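Local coordinates for protein terminase, small subunit (PDB 6EJQ) that probably recognises the packaging start site on viral DNA as a nine-subunit ring and regulates the ATPase of the large terminase subunit, at residues Ser23-Ala26 with Gln27-Leu31. Sequence-based numbering, arbitrary orientation.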
loop_
_atom_site.group_PDB
_atom_site.type_symbol
_atom_site.label_atom_id
_atom_site.label_comp_id
_atom_site.label_asym_id
_atom_site.label_seq_id
_atom_site.Cartn_x
_atom_site.Cartn_y
_atom_site.Cartn_z
ATOM N N SER B 23 -14.368 -7.580 -39.291
ATOM C CA SER B 23 -13.911 -8.289 -40.497
ATOM C C SER B 23 -13.212 -9.608 -40.170
ATOM O O SER B 23 -13.415 -10.600 -40.865
ATOM C CB SER B 23 -12.982 -7.410 -41.343
ATOM O OG SER B 23 -11.798 -7.075 -40.632
ATOM N N GLU B 24 -12.387 -9.612 -39.125
ATOM C CA GLU B 24 -11.726 -10.842 -38.663
ATOM C C GLU B 24 -12.733 -11.840 -38.107
ATOM O O GLU B 24 -12.575 -13.042 -38.289
ATOM C CB GLU B 24 -10.690 -10.545 -37.572
ATOM C CG GLU B 24 -9.475 -9.758 -38.029
ATOM C CD GLU B 24 -8.487 -9.546 -36.898
ATOM O OE1 GLU B 24 -8.782 -8.724 -35.996
ATOM O OE2 GLU B 24 -7.426 -10.209 -36.907
ATOM N N ILE B 25 -13.744 -11.329 -37.408
ATOM C CA ILE B 25 -14.800 -12.160 -36.830
ATOM C C ILE B 25 -15.566 -12.854 -37.949
ATOM O O ILE B 25 -15.871 -14.041 -37.851
ATOM C CB ILE B 25 -15.796 -11.331 -35.981
ATOM C CG1 ILE B 25 -15.106 -10.783 -34.722
ATOM C CG2 ILE B 25 -17.009 -12.174 -35.590
ATOM C CD1 ILE B 25 -15.948 -9.796 -33.940
ATOM N N ALA B 26 -15.875 -12.094 -38.997
ATOM C CA ALA B 26 -16.549 -12.615 -40.175
ATOM C C ALA B 26 -15.742 -13.716 -40.862
ATOM O O ALA B 26 -16.270 -14.790 -41.127
ATOM C CB ALA B 26 -16.842 -11.490 -41.146
ATOM N N GLN B 27 -14.460 -13.453 -41.118
ATOM C CA GLN B 27 -13.569 -14.454 -41.730
ATOM C C GLN B 27 -13.422 -15.726 -40.879
ATOM O O GLN B 27 -13.343 -16.832 -41.417
ATOM C CB GLN B 27 -12.180 -13.855 -42.011
ATOM C CG GLN B 27 -12.145 -12.796 -43.106
ATOM C CD GLN B 27 -10.812 -12.048 -43.157
ATOM O OE1 GLN B 27 -9.916 -12.399 -43.926
ATOM N NE2 GLN B 27 -10.677 -11.018 -42.326
ATOM N N THR B 28 -13.400 -15.558 -39.559
ATOM C CA THR B 28 -13.202 -16.664 -38.624
ATOM C C THR B 28 -14.426 -17.574 -38.532
ATOM O O THR B 28 -14.293 -18.803 -38.579
ATOM C CB THR B 28 -12.853 -16.139 -37.209
ATOM O OG1 THR B 28 -11.683 -15.318 -37.285
ATOM C CG2 THR B 28 -12.594 -17.285 -36.225
ATOM N N LEU B 29 -15.603 -16.972 -38.382
ATOM C CA LEU B 29 -16.845 -17.733 -38.177
ATOM C C LEU B 29 -17.410 -18.375 -39.446
ATOM O O LEU B 29 -18.155 -19.340 -39.360
ATOM C CB LEU B 29 -17.910 -16.851 -37.528
ATOM C CG LEU B 29 -17.560 -16.216 -36.181
ATOM C CD1 LEU B 29 -18.832 -15.704 -35.540
ATOM C CD2 LEU B 29 -16.839 -17.164 -35.232
ATOM N N SER B 30 -17.066 -17.838 -40.612
ATOM C CA SER B 30 -17.341 -18.503 -41.884
ATOM C C SER B 30 -16.958 -19.993 -41.867
ATOM O O SER B 30 -17.653 -20.812 -42.467
ATOM C CB SER B 30 -16.634 -17.776 -43.034
ATOM O OG SER B 30 -17.268 -16.533 -43.317
ATOM N N LEU B 31 -15.875 -20.327 -41.159
ATOM C CA LEU B 31 -15.495 -21.717 -40.888
ATOM C C LEU B 31 -16.562 -22.467 -40.094
ATOM O O LEU B 31 -17.020 -23.527 -40.523
ATOM C CB LEU B 31 -14.168 -21.778 -40.116
ATOM C CG LEU B 31 -13.504 -23.157 -40.012
ATOM C CD1 LEU B 31 -12.762 -23.467 -41.301
ATOM C CD2 LEU B 31 -12.560 -23.236 -38.821
#
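I25 and L29 run alongside each other, one turn apart, on the buried face of helix 22-33. The methyl CG2 of I25 meets CD1 of L29 at 4.0 Å. Both side chains pack on helix 4-17, where I25 touches L15 and L29 touches F8, V12 and L15. A26 is also buried, against V42 of helix 39-53 and V37. These residues belong to the hydrophobic interior of the N-terminal helical domain, whose family is of the helix-turn-helix clan; this is consistent with DNA binding. The solvent-facing flank is polar. With chi1 -57°, T28 OG1 sits beside the backbone N of T28, facing the preceding turn, and donates to E24 O at 2.6 Å. T28 N binds E24 O at 2.9 Å, from the opposite face of that carbonyl plane to OG1. S23 O is doubly held too. Q27 N donates to S23 O at 3.0 Å. The exposed side chain of Q27 runs extended from a CG set beside the backbone N (chi1 -69°). Its NE2 also donates to S23 O, at 3.1 Å. That nitrogen sits well above the carbonyl plane, yet the oxygen lies almost in the amide plane. S30 N donates to A26 O at 3.2 Å, and S30 OG bonds to V37 N beyond the helix.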